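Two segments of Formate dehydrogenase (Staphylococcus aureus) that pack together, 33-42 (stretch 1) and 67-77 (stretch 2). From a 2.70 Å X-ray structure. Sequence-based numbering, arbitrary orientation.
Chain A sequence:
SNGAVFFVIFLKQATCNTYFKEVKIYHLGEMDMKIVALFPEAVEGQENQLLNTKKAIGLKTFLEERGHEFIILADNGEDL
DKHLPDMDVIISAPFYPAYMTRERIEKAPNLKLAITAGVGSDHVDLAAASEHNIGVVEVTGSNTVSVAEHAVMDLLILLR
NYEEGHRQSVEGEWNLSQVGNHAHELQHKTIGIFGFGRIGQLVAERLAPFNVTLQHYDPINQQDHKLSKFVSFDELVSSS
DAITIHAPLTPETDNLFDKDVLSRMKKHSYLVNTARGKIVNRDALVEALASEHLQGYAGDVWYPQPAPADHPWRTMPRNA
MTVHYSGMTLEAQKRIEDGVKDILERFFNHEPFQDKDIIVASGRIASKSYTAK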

ATOM      1  N   MET A  33      37.882  -2.321  25.968  1.00 31.13           N
ATOM      2  CA  MET A  33      36.561  -3.029  25.881  1.00 34.35           C
ATOM      3  C   MET A  33      36.401  -3.617  24.497  1.00 29.04           C
ATOM      4  O   MET A  33      36.834  -3.008  23.528  1.00 26.67           O
ATOM      5  CB  MET A  33      35.427  -2.046  26.097  1.00 35.20           C
ATOM      6  CG  MET A  33      35.385  -1.583  27.475  1.00 34.55           C
ATOM      7  SD  MET A  33      33.734  -1.711  28.096  1.00 48.43           S
ATOM      8  CE  MET A  33      33.728  -0.313  29.236  1.00 45.22           C
ATOM      9  N   LYS A  34      35.831  -4.827  24.430  1.00 30.49           N
ATOM     10  CA  LYS A  34      35.677  -5.527  23.157  1.00 28.27           C
ATOM     11  C   LYS A  34      34.205  -5.575  22.800  1.00 25.21           C
ATOM     12  O   LYS A  34      33.390  -5.959  23.623  1.00 35.26           O
ATOM     13  CB  LYS A  34      36.311  -6.904  23.204  1.00 26.39           C
ATOM     14  CG  LYS A  34      36.025  -7.822  22.034  1.00 27.95           C
ATOM     15  CD  LYS A  34      35.787  -9.212  22.538  1.00 32.35           C
ATOM     16  CE  LYS A  34      36.042 -10.271  21.503  1.00 38.42           C
ATOM     17  NZ  LYS A  34      37.242 -11.049  21.848  1.00 43.61           N
ATOM     18  N   ILE A  35      33.888  -5.074  21.607  1.00 21.02           N
ATOM     19  CA  ILE A  35      32.536  -4.838  21.129  1.00 21.98           C
ATOM     20  C   ILE A  35      32.283  -5.765  19.958  1.00 19.84           C
ATOM     21  O   ILE A  35      32.962  -5.678  18.946  1.00 20.17           O
ATOM     22  CB  ILE A  35      32.340  -3.376  20.634  1.00 22.60           C
ATOM     23  CG1 ILE A  35      32.289  -2.336  21.764  1.00 20.07           C
ATOM     24  CG2 ILE A  35      31.051  -3.315  19.825  1.00 22.17           C
ATOM     25  CD1 ILE A  35      33.354  -2.480  22.792  1.00 24.30           C
ATOM     26  N   VAL A  36      31.234  -6.556  20.056  1.00 21.94           N
ATOM     27  CA  VAL A  36      30.931  -7.505  18.995  1.00 23.61           C
ATOM     28  C   VAL A  36      29.636  -7.083  18.327  1.00 26.65           C
ATOM     29  O   VAL A  36      28.646  -6.698  19.024  1.00 31.19           O
ATOM     30  CB  VAL A  36      30.809  -8.937  19.519  1.00 20.90           C
ATOM     31  CG1 VAL A  36      31.182  -9.926  18.478  1.00 20.86           C
ATOM     32  CG2 VAL A  36      31.651  -9.159  20.725  1.00 23.16           C
ATOM     33  N   ALA A  37      29.634  -7.150  16.980  1.00 23.42           N
ATOM     34  CA  ALA A  37      28.437  -6.756  16.261  1.00 24.34           C
ATOM     35  C   ALA A  37      28.025  -7.853  15.281  1.00 27.33           C
ATOM     36  O   ALA A  37      28.911  -8.524  14.691  1.00 28.68           O
ATOM     37  CB  ALA A  37      28.663  -5.434  15.589  1.00 23.19           C
ATOM     38  N   LEU A  38      26.692  -8.085  15.180  1.00 18.97           N
ATOM     39  CA  LEU A  38      26.174  -8.886  14.112  1.00 18.81           C
ATOM     40  C   LEU A  38      25.222  -8.075  13.247  1.00 21.14           C
ATOM     41  O   LEU A  38      24.203  -7.526  13.692  1.00 23.96           O
ATOM     42  CB  LEU A  38      25.511 -10.155  14.615  1.00 21.86           C
ATOM     43  CG  LEU A  38      24.918 -10.991  13.475  1.00 23.60           C
ATOM     44  CD1 LEU A  38      26.024 -11.786  12.731  1.00 24.26           C
ATOM     45  CD2 LEU A  38      23.811 -11.910  13.971  1.00 23.44           C
ATOM     46  N   PHE A  39      25.547  -8.063  11.969  1.00 21.73           N
ATOM     47  CA  PHE A  39      24.863  -7.254  11.012  1.00 21.60           C
ATOM     48  C   PHE A  39      24.643  -8.071   9.756  1.00 23.97           C
ATOM     49  O   PHE A  39      25.395  -9.000   9.467  1.00 24.78           O
ATOM     50  CB  PHE A  39      25.745  -6.083  10.709  1.00 22.54           C
ATOM     51  CG  PHE A  39      25.843  -5.106  11.836  1.00 23.66           C
ATOM     52  CD1 PHE A  39      24.745  -4.784  12.590  1.00 24.15           C
ATOM     53  CD2 PHE A  39      26.993  -4.359  12.014  1.00 30.96           C
ATOM     54  CE1 PHE A  39      24.796  -3.744  13.505  1.00 25.98           C
ATOM     55  CE2 PHE A  39      27.062  -3.362  12.977  1.00 23.88           C
ATOM     56  CZ  PHE A  39      25.962  -3.048  13.704  1.00 26.27           C
ATOM     57  N   PRO A  40      23.645  -7.712   8.936  1.00 22.64           N
ATOM     58  CA  PRO A  40      23.472  -8.396   7.641  1.00 21.38           C
ATOM     59  C   PRO A  40      24.749  -8.287   6.794  1.00 23.24           C
ATOM     60  O   PRO A  40      25.548  -7.335   6.947  1.00 28.95           O
ATOM     61  CB  PRO A  40      22.326  -7.648   6.961  1.00 19.98           C
ATOM     62  CG  PRO A  40      21.680  -6.751   8.091  1.00 21.39           C
ATOM     63  CD  PRO A  40      22.760  -6.541   9.143  1.00 20.78           C
ATOM     64  N   GLU A  41      24.982  -9.313   5.977  1.00 23.29           N
ATOM     65  CA  GLU A  41      26.146  -9.415   5.103  1.00 28.16           C
ATOM     66  C   GLU A  41      26.066  -8.363   3.984  1.00 25.84           C
ATOM     67  O   GLU A  41      25.037  -8.223   3.354  1.00 37.29           O
ATOM     68  CB  GLU A  41      26.191 -10.815   4.496  1.00 28.57           C
ATOM     69  CG  GLU A  41      27.566 -11.192   3.993  1.00 41.76           C
ATOM     70  CD  GLU A  41      28.376 -11.874   5.074  1.00 48.43           C
ATOM     71  OE1 GLU A  41      27.770 -12.235   6.148  1.00 45.79           O
ATOM     72  OE2 GLU A  41      29.603 -12.042   4.865  1.00 64.93           O
ATOM     73  N   ALA A  42      27.142  -7.605   3.769  1.00 22.97           N
ATOM     74  CA  ALA A  42      27.153  -6.614   2.693  1.00 26.68           C
ATOM     75  C   ALA A  42      27.144  -7.343   1.358  1.00 23.51           C
ATOM     76  O   ALA A  42      27.668  -8.413   1.269  1.00 27.86           O
ATOM     77  CB  ALA A  42      28.369  -5.690   2.797  1.00 26.08           C
ATOM     78  N   GLY A  67      40.151   3.134  21.212  1.00 38.90           N
ATOM     79  CA  GLY A  67      40.997   2.197  21.918  1.00 33.64           C
ATOM     80  C   GLY A  67      40.377   0.815  22.003  1.00 35.49           C
ATOM     81  O   GLY A  67      41.008  -0.090  22.541  1.00 35.16           O
ATOM     82  N   HIS A  68      39.197   0.629  21.383  1.00 32.95           N
ATOM     83  CA  HIS A  68      38.399  -0.542  21.701  1.00 30.06           C
ATOM     84  C   HIS A  68      38.579  -1.582  20.613  1.00 33.01           C
ATOM     85  O   HIS A  68      39.054  -1.260  19.529  1.00 43.05           O
ATOM     86  CB  HIS A  68      36.944  -0.152  21.886  1.00 29.82           C
ATOM     87  CG  HIS A  68      36.714   0.801  23.006  1.00 36.80           C
ATOM     88  ND1 HIS A  68      37.033   0.490  24.337  1.00 47.23           N
ATOM     89  CD2 HIS A  68      36.147   2.034  23.030  1.00 33.50           C
ATOM     90  CE1 HIS A  68      36.737   1.538  25.110  1.00 38.25           C
ATOM     91  NE2 HIS A  68      36.146   2.473  24.337  1.00 32.51           N
ATOM     92  N   GLU A  69      38.233  -2.837  20.917  1.00 28.50           N
ATOM     93  CA  GLU A  69      38.295  -3.863  19.891  1.00 29.89           C
ATOM     94  C   GLU A  69      36.914  -3.957  19.280  1.00 30.12           C
ATOM     95  O   GLU A  69      35.936  -3.964  19.998  1.00 33.67           O
ATOM     96  CB  GLU A  69      38.751  -5.220  20.461  1.00 30.22           C
ATOM     97  CG  GLU A  69      39.214  -6.204  19.381  1.00 25.80           C
ATOM     98  CD  GLU A  69      39.342  -7.695  19.742  1.00 36.16           C
ATOM     99  OE1 GLU A  69      39.918  -8.046  20.820  1.00 35.75           O
ATOM    100  OE2 GLU A  69      38.940  -8.517  18.918  1.00 43.20           O
ATOM    101  N   PHE A  70      36.851  -4.056  17.949  1.00 33.63           N
ATOM    102  CA  PHE A  70      35.568  -4.178  17.257  1.00 31.45           C
ATOM    103  C   PHE A  70      35.540  -5.420  16.375  1.00 27.19           C
ATOM    104  O   PHE A  70      36.279  -5.529  15.420  1.00 29.65           O
ATOM    105  CB  PHE A  70      35.249  -2.906  16.460  1.00 27.25           C
ATOM    106  CG  PHE A  70      33.963  -2.983  15.714  1.00 26.93           C
ATOM    107  CD1 PHE A  70      32.843  -3.535  16.306  1.00 31.38           C
ATOM    108  CD2 PHE A  70      33.882  -2.562  14.391  1.00 34.62           C
ATOM    109  CE1 PHE A  70      31.650  -3.649  15.603  1.00 33.38           C
ATOM    110  CE2 PHE A  70      32.694  -2.663  13.679  1.00 36.01           C
ATOM    111  CZ  PHE A  70      31.584  -3.239  14.282  1.00 37.48           C
ATOM    112  N   ILE A  71      34.588  -6.290  16.646  1.00 26.27           N
ATOM    113  CA  ILE A  71      34.484  -7.526  15.900  1.00 25.93           C
ATOM    114  C   ILE A  71      33.123  -7.586  15.211  1.00 31.55           C
ATOM    115  O   ILE A  71      32.078  -7.719  15.874  1.00 32.35           O
ATOM    116  CB  ILE A  71      34.643  -8.689  16.847  1.00 21.61           C
ATOM    117  CG1 ILE A  71      36.102  -8.865  17.263  1.00 18.62           C
ATOM    118  CG2 ILE A  71      34.035  -9.948  16.241  1.00 19.03           C
ATOM    119  CD1 ILE A  71      36.738 -10.112  16.665  1.00 25.01           C
ATOM    120  N   ILE A  72      33.125  -7.496  13.880  1.00 28.92           N
ATOM    121  CA  ILE A  72      31.894  -7.780  13.190  1.00 32.58           C
ATOM    122  C   ILE A  72      31.867  -9.260  12.849  1.00 36.83           C
ATOM    123  O   ILE A  72      32.873  -9.798  12.436  1.00 35.94           O
ATOM    124  CB  ILE A  72      31.645  -6.851  11.991  1.00 31.46           C
ATOM    125  CG1 ILE A  72      31.062  -7.612  10.801  1.00 35.11           C
ATOM    126  CG2 ILE A  72      32.884  -6.055  11.641  1.00 33.29           C
ATOM    127  N   LEU A  73      30.774  -9.921  13.255  1.00 45.77           N
ATOM    128  CA  LEU A  73      30.496 -11.302  12.930  1.00 44.62           C
ATOM    129  C   LEU A  73      29.666 -11.289  11.658  1.00 57.25           C
ATOM    130  O   LEU A  73      28.537 -10.752  11.616  1.00 51.54           O
ATOM    131  CB  LEU A  73      29.732 -11.979  14.082  1.00 44.13           C
ATOM    132  CG  LEU A  73      30.289 -11.739  15.488  1.00 45.28           C
ATOM    133  CD1 LEU A  73      29.388 -12.325  16.573  1.00 34.98           C
ATOM    134  CD2 LEU A  73      31.692 -12.304  15.604  1.00 54.68           C
ATOM    135  N   ALA A  74      30.323 -11.710  10.586  1.00 67.11           N
ATOM    136  CA  ALA A  74      29.718 -12.635   9.660  1.00 81.14           C
ATOM    137  C   ALA A  74      29.876 -14.039  10.259  1.00 69.33           C
ATOM    138  O   ALA A  74      30.835 -14.737   9.932  1.00 68.23           O
ATOM    139  CB  ALA A  74      30.362 -12.487   8.276  1.00 59.23           C
ATOM    140  N   ASP A  75      28.982 -14.396  11.216  1.00 69.62           N
ATOM    141  CA  ASP A  75      28.972 -15.730  11.825  1.00 83.64           C
ATOM    142  C   ASP A  75      27.562 -16.160  12.250  1.00 75.77           C
ATOM    143  O   ASP A  75      27.143 -17.267  11.879  1.00 53.14           O
ATOM    144  CB  ASP A  75      29.974 -15.862  12.973  1.00 96.82           C
ATOM    145  N   ASN A  76      26.899 -15.313  13.096  1.00 57.88           N
ATOM    146  CA  ASN A  76      25.568 -15.516  13.710  1.00 57.95           C
ATOM    147  C   ASN A  76      25.620 -16.442  14.934  1.00 53.40           C
ATOM    148  O   ASN A  76      25.414 -15.975  16.042  1.00 66.53           O
ATOM    149  CB  ASN A  76      24.365 -15.807  12.760  1.00 62.27           C
ATOM    150  CG  ASN A  76      24.634 -15.735  11.260  1.00 73.85           C
ATOM    151  OD1 ASN A  76      25.132 -14.724  10.739  1.00 70.28           O
ATOM    152  ND2 ASN A  76      24.239 -16.784  10.544  1.00 66.45           N
ATOM    153  N   GLY A  77      25.674 -17.768  14.703  1.00 46.35           N
ATOM    154  CA  GLY A  77      26.013 -18.764  15.715  1.00 42.02           C
ATOM    155  C   GLY A  77      27.290 -19.526  15.316  1.00 56.01           C
ATOM    156  O   GLY A  77      27.581 -19.667  14.128  1.00 81.11           O
TER

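What binds the two backbones to each other? Five main-chain hydrogen bonds join them as neighbouring parallel strands. Glu69 N donates to Met33 O at 3.0 Å, and Ile35 N to Glu69 O at 2.8 Å. Ile71 N then reaches Ile35 O at 2.9 Å, Ala37 N reaches Ile71 O at 2.7 Å, and Leu73 N closes the series on Ala37 O at 2.7 Å. Every N-H points within about 20° of its acceptor. The bonds alternate in direction because, in parallel strands, a residue such as Ile35 or Ala37 uses both its N and its O across the gap, bonding to residues two apart on the partner. Four of these five carbonyls also receive CA-H contacts, as from Val36 CA to Ile71 O at 3.3 Å.

Do side chains add polar links? Their contribution is slight. At the start of the contact the His68 ring lies with its edge near Met33, and Met33 N makes a weak hydrogen bond to His68 ND1 at 3.4 Å. Lys34 and Glu69 stand side by side on the same face as Val36 and Ile71, at its start; Lys34 NZ is 4.2 Å from Glu69 OE1, too far for a salt bridge but an arrangement of favourable charge. Lys34 CG lies 4.0 Å from Glu69 CD, the carboxylate carbon, so the lysine chain passes beside the glutamate head group. Glu69 is exposed and Lys34 partly so, as suits charged residues.

How is the face carrying Val36, Ile71 and Leu73 packed? Val36 CG1 sits 3.6 Å from Ile71 CG2 and also 3.6 Å from Leu73 CD1, so one methyl group touches two neighbours on the other strand. Branched aliphatic residues suit this place, since they fill space beside the backbone without needing polar partners. Farther along, Leu38 CD1 lies 4.0 Å from Leu73 CB and comes within a tight 2.9 Å of Leu73 O. Leu38 has the largest area covered by the opposing stretch of any residue here.

What fills the other face? Ile35, Ala37 and Phe70 meet there. The Phe70 ring, with chi1 at t, turns its edge to the first strand: Phe70 CE1 is 3.5 Å from Ala37 CB, and Phe70 CD1 is 4.0 Å from Ile35 CG2. Ala37 offers only a methyl group, and the ring edge lies directly against it. All three residues are buried. Together the stretches bury 781 Å², and beyond the strands contact thins to touches such as Glu41 OE1 to Ala74 CB at 3.4 Å, where Ala74 is poorly ordered.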